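Local structure of melanin biosynthesis protein TyrA, putative (2IIZ) at residues 23-29 / 101-107; 11-17 / 61-65; 8-12 / 49-53. The protein binds heme b and probably acts as a peroxidase of the dye-decolorizing (DyP-type) family. Residues are numbered along the deposited sequence.

Interaction 1 (23-29 / 101-107)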
loop_
_atom_site.group_PDB
_atom_site.type_symbol
_atom_site.label_atom_id
_atom_site.label_comp_id
_atom_site.label_asym_id
_atom_site.label_seq_id
_atom_site.Cartn_x
_atom_site.Cartn_y
_atom_site.Cartn_z
ATOM N N VAL A 23 -0.798 -0.944 9.218
ATOM C CA VAL A 23 -2.173 -0.946 8.688
ATOM C C VAL A 23 -3.118 -0.340 9.732
ATOM O O VAL A 23 -2.999 -0.598 10.952
ATOM C CB VAL A 23 -2.630 -2.343 8.357
ATOM C CG1 VAL A 23 -4.031 -2.351 7.754
ATOM C CG2 VAL A 23 -1.642 -2.990 7.378
ATOM N N TYR A 24 -4.042 0.466 9.232
ATOM C CA TYR A 24 -4.970 1.202 10.068
ATOM C C TYR A 24 -6.407 0.893 9.603
ATOM O O TYR A 24 -6.802 1.189 8.460
ATOM C CB TYR A 24 -4.686 2.706 9.987
ATOM C CG TYR A 24 -3.239 3.119 10.198
ATOM C CD1 TYR A 24 -2.621 2.986 11.438
ATOM C CD2 TYR A 24 -2.492 3.650 9.157
ATOM C CE1 TYR A 24 -1.281 3.374 11.624
ATOM C CE2 TYR A 24 -1.163 4.038 9.335
ATOM C CZ TYR A 24 -0.572 3.899 10.557
ATOM O OH TYR A 24 0.734 4.284 10.704
ATOM N N LEU A 25 -7.183 0.293 10.498
ATOM C CA LEU A 25 -8.500 -0.211 10.160
ATOM C C LEU A 25 -9.507 0.342 11.121
ATOM O O LEU A 25 -9.387 0.186 12.341
ATOM C CB LEU A 25 -8.550 -1.725 10.229
ATOM C CG LEU A 25 -7.510 -2.477 9.420
ATOM C CD1 LEU A 25 -7.645 -3.986 9.667
ATOM C CD2 LEU A 25 -7.652 -2.150 7.948
HETATM N N MSE A 26 -10.502 0.985 10.524
HETATM C CA MSE A 26 -11.594 1.636 11.210
HETATM C C MSE A 26 -12.853 0.867 10.904
HETATM O O MSE A 26 -13.186 0.684 9.726
HETATM C CB MSE A 26 -11.702 3.037 10.676
HETATM C CG MSE A 26 -10.468 3.828 10.994
HETATM SE SE MSE A 26 -10.419 4.052 12.917
HETATM C CE MSE A 26 -8.823 5.170 12.919
ATOM N N PHE A 27 -13.528 0.412 11.964
ATOM C CA PHE A 27 -14.756 -0.384 11.857
ATOM C C PHE A 27 -15.878 0.293 12.611
ATOM O O PHE A 27 -15.664 0.900 13.665
ATOM C CB PHE A 27 -14.611 -1.779 12.488
ATOM C CG PHE A 27 -13.571 -2.640 11.853
ATOM C CD1 PHE A 27 -13.889 -3.447 10.770
ATOM C CD2 PHE A 27 -12.270 -2.649 12.341
ATOM C CE1 PHE A 27 -12.929 -4.250 10.174
ATOM C CE2 PHE A 27 -11.313 -3.440 11.762
ATOM C CZ PHE A 27 -11.643 -4.253 10.661
ATOM N N ASN A 28 -17.073 0.168 12.058
ATOM C CA ASN A 28 -18.285 0.587 12.719
ATOM C C ASN A 28 -19.165 -0.641 12.884
ATOM O O ASN A 28 -19.272 -1.488 11.984
ATOM C CB ASN A 28 -18.991 1.702 11.937
ATOM C CG ASN A 28 -18.400 3.079 12.212
ATOM O OD1 ASN A 28 -17.645 3.274 13.171
ATOM N ND2 ASN A 28 -18.742 4.042 11.368
ATOM N N ALA A 29 -19.783 -0.724 14.056
ATOM C CA ALA A 29 -20.516 -1.902 14.457
ATOM C C ALA A 29 -21.946 -1.841 13.947
ATOM O O ALA A 29 -22.528 -0.767 13.832
ATOM C CB ALA A 29 -20.492 -2.031 15.968
ATOM N N TYR A 101 -15.059 6.723 14.860
ATOM C CA TYR A 101 -15.271 5.329 14.441
ATOM C C TYR A 101 -15.388 4.463 15.693
ATOM O O TYR A 101 -14.738 4.755 16.698
ATOM C CB TYR A 101 -14.107 4.820 13.576
ATOM C CG TYR A 101 -13.826 5.696 12.376
ATOM C CD1 TYR A 101 -14.580 5.572 11.210
ATOM C CD2 TYR A 101 -12.806 6.655 12.410
ATOM C CE1 TYR A 101 -14.329 6.377 10.105
ATOM C CE2 TYR A 101 -12.542 7.466 11.314
ATOM C CZ TYR A 101 -13.309 7.323 10.162
ATOM O OH TYR A 101 -13.062 8.119 9.069
ATOM N N ASP A 102 -16.207 3.407 15.621
ATOM C CA ASP A 102 -16.462 2.521 16.767
ATOM C C ASP A 102 -15.221 1.752 17.232
ATOM O O ASP A 102 -14.973 1.618 18.436
ATOM C CB ASP A 102 -17.576 1.513 16.440
ATOM C CG ASP A 102 -18.944 2.163 16.306
ATOM O OD1 ASP A 102 -19.083 3.376 16.575
ATOM O OD2 ASP A 102 -19.886 1.452 15.923
ATOM N N LEU A 103 -14.457 1.246 16.273
ATOM C CA LEU A 103 -13.266 0.464 16.571
ATOM C C LEU A 103 -12.119 0.791 15.635
ATOM O O LEU A 103 -12.317 1.037 14.436
ATOM C CB LEU A 103 -13.560 -1.024 16.451
ATOM C CG LEU A 103 -14.576 -1.629 17.407
ATOM C CD1 LEU A 103 -14.837 -3.056 16.962
ATOM C CD2 LEU A 103 -14.078 -1.602 18.848
ATOM N N PHE A 104 -10.923 0.776 16.215
ATOM C CA PHE A 104 -9.684 1.022 15.508
ATOM C C PHE A 104 -8.745 -0.147 15.804
ATOM O O PHE A 104 -8.521 -0.509 16.973
ATOM C CB PHE A 104 -9.096 2.352 15.978
ATOM C CG PHE A 104 -7.745 2.701 15.383
ATOM C CD1 PHE A 104 -7.423 2.392 14.068
ATOM C CD2 PHE A 104 -6.800 3.359 16.153
ATOM C CE1 PHE A 104 -6.187 2.724 13.543
ATOM C CE2 PHE A 104 -5.573 3.689 15.635
ATOM C CZ PHE A 104 -5.266 3.369 14.319
ATOM N N VAL A 105 -8.213 -0.729 14.727
ATOM C CA VAL A 105 -7.210 -1.763 14.809
ATOM C C VAL A 105 -5.940 -1.219 14.168
ATOM O O VAL A 105 -5.886 -0.943 12.948
ATOM C CB VAL A 105 -7.654 -3.060 14.087
ATOM C CG1 VAL A 105 -6.552 -4.086 14.095
ATOM C CG2 VAL A 105 -8.886 -3.646 14.743
ATOM N N HIS A 106 -4.923 -1.079 15.010
ATOM C CA HIS A 106 -3.637 -0.520 14.641
ATOM C C HIS A 106 -2.626 -1.629 14.579
ATOM O O HIS A 106 -2.313 -2.234 15.610
ATOM C CB HIS A 106 -3.233 0.445 15.725
ATOM C CG HIS A 106 -1.901 1.077 15.523
ATOM N ND1 HIS A 106 -1.753 2.330 14.968
ATOM C CD2 HIS A 106 -0.659 0.643 15.815
ATOM C CE1 HIS A 106 -0.472 2.640 14.922
ATOM N NE2 HIS A 106 0.214 1.634 15.428
ATOM N N LEU A 107 -2.113 -1.892 13.377
ATOM C CA LEU A 107 -1.200 -3.019 13.164
ATOM C C LEU A 107 0.131 -2.582 12.597
ATOM O O LEU A 107 0.188 -1.730 11.702
ATOM C CB LEU A 107 -1.819 -4.057 12.222
ATOM C CG LEU A 107 -3.226 -4.525 12.573
ATOM C CD1 LEU A 107 -3.748 -5.499 11.515
ATOM C CD2 LEU A 107 -3.275 -5.155 13.957
#

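Interaction 2 (11-17 / 61-65)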
loop_
_atom_site.group_PDB
_atom_site.type_symbol
_atom_site.label_atom_id
_atom_site.label_comp_id
_atom_site.label_asym_id
_atom_site.label_seq_id
_atom_site.Cartn_x
_atom_site.Cartn_y
_atom_site.Cartn_z
ATOM N N GLN A 11 -1.384 -3.309 25.983
ATOM C CA GLN A 11 -1.190 -3.847 24.648
ATOM C C GLN A 11 0.138 -3.359 24.124
ATOM O O GLN A 11 0.523 -2.206 24.337
ATOM C CB GLN A 11 -2.318 -3.422 23.720
ATOM C CG GLN A 11 -3.636 -4.050 24.101
ATOM C CD GLN A 11 -4.726 -3.728 23.133
ATOM O OE1 GLN A 11 -4.670 -4.126 21.978
ATOM N NE2 GLN A 11 -5.731 -3.007 23.596
ATOM N N LEU A 12 0.839 -4.244 23.429
ATOM C CA LEU A 12 2.250 -4.034 23.145
ATOM C C LEU A 12 2.489 -3.003 22.057
ATOM O O LEU A 12 3.573 -2.428 21.986
ATOM C CB LEU A 12 2.909 -5.358 22.763
ATOM C CG LEU A 12 2.853 -6.464 23.814
ATOM C CD1 LEU A 12 3.569 -7.707 23.320
ATOM C CD2 LEU A 12 3.482 -5.981 25.121
ATOM N N GLY A 13 1.492 -2.760 21.215
ATOM C CA GLY A 13 1.682 -1.857 20.068
ATOM C C GLY A 13 1.554 -0.389 20.434
ATOM O O GLY A 13 1.814 0.471 19.619
ATOM N N VAL A 14 1.152 -0.096 21.668
ATOM C CA VAL A 14 0.875 1.285 22.057
ATOM C C VAL A 14 2.152 2.066 22.168
ATOM O O VAL A 14 2.237 3.198 21.667
ATOM C CB VAL A 14 0.165 1.390 23.408
ATOM C CG1 VAL A 14 -0.047 2.862 23.769
ATOM C CG2 VAL A 14 -1.192 0.675 23.360
ATOM N N CYS A 15 3.133 1.458 22.839
ATOM C CA CYS A 15 4.440 2.063 23.074
ATOM C C CYS A 15 5.542 1.505 22.161
ATOM O O CYS A 15 6.715 1.828 22.340
ATOM C CB CYS A 15 4.861 1.852 24.516
ATOM S SG CYS A 15 3.826 2.637 25.745
ATOM N N ALA A 16 5.183 0.680 21.189
ATOM C CA ALA A 16 6.206 0.001 20.396
ATOM C C ALA A 16 7.137 0.997 19.739
ATOM O O ALA A 16 6.722 2.101 19.373
ATOM C CB ALA A 16 5.565 -0.887 19.336
ATOM N N GLU A 17 8.395 0.602 19.593
ATOM C CA GLU A 17 9.338 1.344 18.759
ATOM C C GLU A 17 8.859 1.310 17.302
ATOM O O GLU A 17 7.989 0.507 16.927
ATOM C CB GLU A 17 10.749 0.753 18.860
ATOM C CG GLU A 17 11.414 0.884 20.229
ATOM C CD GLU A 17 11.628 2.334 20.656
ATOM O OE1 GLU A 17 11.736 3.202 19.754
ATOM O OE2 GLU A 17 11.686 2.604 21.890
ATOM N N ASN A 61 3.780 -5.842 16.006
ATOM C CA ASN A 61 3.036 -5.384 17.173
ATOM C C ASN A 61 1.820 -4.600 16.737
ATOM O O ASN A 61 1.721 -4.218 15.570
ATOM C CB ASN A 61 3.897 -4.517 18.063
ATOM C CG ASN A 61 4.263 -3.238 17.401
ATOM O OD1 ASN A 61 3.470 -2.278 17.373
ATOM N ND2 ASN A 61 5.474 -3.197 16.846
ATOM N N GLY A 62 0.910 -4.374 17.687
ATOM C CA GLY A 62 -0.428 -3.921 17.371
ATOM C C GLY A 62 -1.303 -3.629 18.583
ATOM O O GLY A 62 -0.976 -3.988 19.714
ATOM N N PHE A 63 -2.423 -2.963 18.329
ATOM C CA PHE A 63 -3.421 -2.776 19.343
ATOM C C PHE A 63 -4.810 -2.621 18.756
ATOM O O PHE A 63 -4.955 -2.248 17.599
ATOM C CB PHE A 63 -3.045 -1.630 20.317
ATOM C CG PHE A 63 -3.086 -0.250 19.731
ATOM C CD1 PHE A 63 -4.290 0.392 19.476
ATOM C CD2 PHE A 63 -1.916 0.426 19.456
ATOM C CE1 PHE A 63 -4.317 1.692 18.936
ATOM C CE2 PHE A 63 -1.946 1.705 18.925
ATOM C CZ PHE A 63 -3.155 2.331 18.667
ATOM N N VAL A 64 -5.815 -2.933 19.576
ATOM C CA VAL A 64 -7.219 -2.604 19.337
ATOM C C VAL A 64 -7.677 -1.537 20.328
ATOM O O VAL A 64 -7.516 -1.705 21.546
ATOM C CB VAL A 64 -8.157 -3.800 19.555
ATOM C CG1 VAL A 64 -9.549 -3.505 18.972
ATOM C CG2 VAL A 64 -7.586 -5.045 18.911
ATOM N N ALA A 65 -8.246 -0.459 19.784
ATOM C CA ALA A 65 -8.819 0.640 20.557
ATOM C C ALA A 65 -10.255 0.869 20.143
ATOM O O ALA A 65 -10.673 0.457 19.059
ATOM C CB ALA A 65 -8.035 1.897 20.352
#

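Interaction 3 (8-12 / 49-53)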
loop_
_atom_site.group_PDB
_atom_site.type_symbol
_atom_site.label_atom_id
_atom_site.label_comp_id
_atom_site.label_asym_id
_atom_site.label_seq_id
_atom_site.Cartn_x
_atom_site.Cartn_y
_atom_site.Cartn_z
ATOM N N PRO A 8 -2.471 -5.309 35.356
ATOM C CA PRO A 8 -2.958 -5.166 33.998
ATOM C C PRO A 8 -1.789 -5.141 33.026
ATOM O O PRO A 8 -0.711 -4.639 33.363
ATOM C CB PRO A 8 -3.682 -3.813 34.007
ATOM C CG PRO A 8 -3.669 -3.345 35.413
ATOM C CD PRO A 8 -2.530 -4.030 36.074
ATOM N N ARG A 9 -2.008 -5.686 31.838
ATOM C CA ARG A 9 -0.983 -5.722 30.820
ATOM C C ARG A 9 -1.377 -4.816 29.674
ATOM O O ARG A 9 -2.414 -5.030 29.034
ATOM C CB ARG A 9 -0.799 -7.140 30.299
ATOM C CG ARG A 9 -0.277 -8.102 31.332
ATOM C CD ARG A 9 -0.312 -9.523 30.791
ATOM N NE ARG A 9 -1.669 -10.050 30.766
ATOM C CZ ARG A 9 -2.037 -11.181 30.178
ATOM N NH1 ARG A 9 -1.157 -11.945 29.535
ATOM N NH2 ARG A 9 -3.310 -11.551 30.232
ATOM N N GLU A 10 -0.549 -3.806 29.419
ATOM C CA GLU A 10 -0.790 -2.920 28.299
ATOM C C GLU A 10 -0.618 -3.695 26.997
ATOM O O GLU A 10 0.194 -4.629 26.920
ATOM C CB GLU A 10 0.154 -1.717 28.323
ATOM C CG GLU A 10 1.601 -1.974 27.823
ATOM C CD GLU A 10 2.537 -2.298 28.960
ATOM O OE1 GLU A 10 2.060 -2.882 29.953
ATOM O OE2 GLU A 10 3.738 -1.964 28.862
ATOM N N GLN A 11 -1.384 -3.309 25.983
ATOM C CA GLN A 11 -1.190 -3.847 24.648
ATOM C C GLN A 11 0.138 -3.359 24.124
ATOM O O GLN A 11 0.523 -2.206 24.337
ATOM C CB GLN A 11 -2.318 -3.422 23.720
ATOM C CG GLN A 11 -3.636 -4.050 24.101
ATOM C CD GLN A 11 -4.726 -3.728 23.133
ATOM O OE1 GLN A 11 -4.670 -4.126 21.978
ATOM N NE2 GLN A 11 -5.731 -3.007 23.596
ATOM N N LEU A 12 0.839 -4.244 23.429
ATOM C CA LEU A 12 2.250 -4.034 23.145
ATOM C C LEU A 12 2.489 -3.003 22.057
ATOM O O LEU A 12 3.573 -2.428 21.986
ATOM C CB LEU A 12 2.909 -5.358 22.763
ATOM C CG LEU A 12 2.853 -6.464 23.814
ATOM C CD1 LEU A 12 3.569 -7.707 23.320
ATOM C CD2 LEU A 12 3.482 -5.981 25.121
ATOM N N TYR A 49 -1.582 -9.672 20.492
ATOM C CA TYR A 49 -0.534 -9.767 21.517
ATOM C C TYR A 49 0.359 -10.949 21.216
ATOM O O TYR A 49 1.565 -10.815 21.078
ATOM C CB TYR A 49 -1.209 -9.937 22.877
ATOM C CG TYR A 49 -0.354 -9.842 24.107
ATOM C CD1 TYR A 49 0.281 -10.962 24.632
ATOM C CD2 TYR A 49 -0.198 -8.625 24.771
ATOM C CE1 TYR A 49 1.067 -10.870 25.794
ATOM C CE2 TYR A 49 0.582 -8.519 25.930
ATOM C CZ TYR A 49 1.209 -9.641 26.432
ATOM O OH TYR A 49 1.974 -9.513 27.571
ATOM N N GLU A 50 -0.259 -12.114 21.108
ATOM C CA GLU A 50 0.434 -13.362 20.796
ATOM C C GLU A 50 1.338 -13.276 19.546
ATOM O O GLU A 50 2.372 -13.959 19.470
ATOM C CB GLU A 50 -0.610 -14.482 20.633
ATOM C CG GLU A 50 -1.302 -14.845 21.975
ATOM C CD GLU A 50 -2.458 -15.847 21.851
ATOM O OE1 GLU A 50 -3.028 -16.027 20.746
ATOM O OE2 GLU A 50 -2.799 -16.465 22.885
ATOM N N LEU A 51 0.941 -12.441 18.581
ATOM C CA LEU A 51 1.656 -12.291 17.300
ATOM C C LEU A 51 2.990 -11.554 17.417
ATOM O O LEU A 51 3.858 -11.669 16.523
ATOM C CB LEU A 51 0.775 -11.548 16.286
ATOM C CG LEU A 51 -0.411 -12.318 15.716
ATOM C CD1 LEU A 51 -1.270 -11.399 14.903
ATOM C CD2 LEU A 51 0.071 -13.439 14.860
ATOM N N THR A 52 3.138 -10.803 18.507
ATOM C CA THR A 52 4.400 -10.168 18.840
ATOM C C THR A 52 5.511 -11.225 18.955
ATOM O O THR A 52 6.581 -11.100 18.348
ATOM C CB THR A 52 4.250 -9.298 20.114
ATOM O OG1 THR A 52 3.434 -8.149 19.791
ATOM C CG2 THR A 52 5.606 -8.777 20.585
ATOM N N ASP A 53 5.249 -12.273 19.725
ATOM C CA ASP A 53 6.170 -13.393 19.830
ATOM C C ASP A 53 6.246 -14.211 18.505
ATOM O O ASP A 53 7.340 -14.523 18.025
ATOM C CB ASP A 53 5.760 -14.293 20.987
ATOM C CG ASP A 53 5.915 -13.619 22.360
ATOM O OD1 ASP A 53 6.949 -12.969 22.632
ATOM O OD2 ASP A 53 4.990 -13.748 23.186
HETATM O O HOH W 1 1.999 -11.844 29.264
HETATM O O HOH W 2 2.518 -6.577 28.228
#

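Interaction 1 (23-29 / 101-107)
This is an antiparallel strand pair in the ferredoxin-like N-terminal half of a DyP-type peroxidase, ended by a classic beta bulge. Three hydrogen-bonded pairs join it: Val23 with Leu107, Leu25 with Val105, and Phe27 with Leu103. Val105 N to Leu25 O and Phe27 N to Leu103 O are both 2.8 Å. At the bulge, Asp102 and Leu103 both face Phe27. Side chains take over here: Asp102 N donates to Asn28 OD1 (2.8 Å), and Ala29 N to Asp102 OD2 (2.9 Å). On the face with Tyr24 and His106, selenomethionine Met26 lies between two rings. Met26 SE is 3.6 Å from Tyr101 CD2, a Met-aromatic contact, and Met26 CE packs over the Phe104 ring, 3.3 Å from Phe104 CD1. Val23, Leu25, Phe27, Leu103, Val105 and Leu107 line the other face. There, helix 34-54 covers Leu103 and Leu107, and helix 112-125 covers Val23 and Leu107. Strand 130-139 flanks 23-29, and strand 61-67 flanks 101-107.

Interaction 2 (11-17 / 61-65)
This is a loop-to-strand contact, in which the N-terminal loop before strand 21-29 is fastened to strand 61-67 of the large antiparallel sheet. The loop adds no strand of its own. Instead, the side-chain amide of Gln11 does the pairing: Val64 N donates to Gln11 OE1 (2.9 Å), and Gln11 NE2 donates to Val64 O (3.0 Å). One side chain thus meets both backbone polar groups of one residue. Gln11 NE2 also bonds Pro302 O.

The chain then makes a type I beta turn from Gln11 to Val14, which brings Gly13 onto the strand. Gly13 and Gly62 have CA atoms 4.0 Å apart, and Gly13 N makes a weak hydrogen bond to Gly62 O (3.1 Å). A CB on Gly13 would clash with Gly62 C, so glycine suits this close approach. Gly13 C lies at the edge of the Phe63 ring, 3.7 Å from Phe63 CD2, and Val14 CG2 is 4.0 Å from the same atom. Asn61 OD1 sits 3.2 Å from Ala16 CB, while Asn61 ND2 bonds Asn19 OD1. At the end of the turn and after it, Gln244 NE2 bonds the carbonyl oxygens of Val14 and Ala16.

The chemistry is mainly polar and directional. A side-chain amide stands in for backbone pairing, and the apolar part is small. Hydrogen bonds from the Gln11 side chain, with close packing at Gly13, probably hold the loop on the strand.

Interaction 3 (8-12 / 49-53)
Segment 8-12 is an extended, irregular piece of the N-terminal loop, with neither helix nor strand. Its backbone stays open from Pro8 to Gln11 and changes course at Leu12, which has helical angles. Segment 49-53 belongs to helix 34-54. The two backbones are well separated: the nearest CA atoms, those of Leu12 and Tyr49, are 6.6 Å apart. No direct hydrogen bond crosses between them, so side chains, water and the carbonyl of Glu10 make the contact.

Tyr49 is central. Its CA-to-CB bond points sideways, but the ring reaches the loop and Leu12 packs on it. Leu12 CD1 lies over the ring face in a CH-pi contact, 4.2 Å from the centroid of the Tyr49 ring, and Leu12 CG is 3.7 Å from Tyr49 CE2. Leu12 also reaches the next turn of the helix, with its CD1 3.6 Å from Thr52 OG1. Thr52 OG1 makes a weak hydrogen bond to Phe60 O. The edge of the Tyr49 ring faces Glu10 O.

Two waters meet the phenol oxygen. One lies 2.9 Å from Tyr49 OH and accepts from Arg9 NH1 at 3.2 Å. The other lies 3.1 Å from Tyr49 OH and donates a weak bond to Glu10 O at 3.3 Å. Arg9 has a stronger partner elsewhere, as its NE forms a salt bridge with Asp305. Its cation-pi approach to the Tyr49 ring is long and at most weak.

The result is a hydrated surface contact away from the heme. Leucine on a tyrosine face supplies the apolar part, and water carries the polar link between loop and helix.

Interactions 2 and 3 start from overlapping segments of the N-terminal loop, 11-17 and 8-12, sharing Gln11 and Leu12; their centres are about 7 Å apart. The loop meets both helix 34-54 and the strand that follows it, 61-67. Interactions 1 and 2 are buried, and interaction 3 lies at the surface. The centre of interaction 1 is about 13 Å from that of interaction 2 and 18 Å from that of interaction 3. Strands 103-109 and 61-67 are sheet neighbours, so interactions 1 and 2 touch: Phe63 N is 2.8 Å from His106 O, a probable hydrogen bond. Interaction 1's segments alternate along the chain with those of interactions 2 and 3. Together the contacts join the N-terminal loop to helix 34-54 and the sheet.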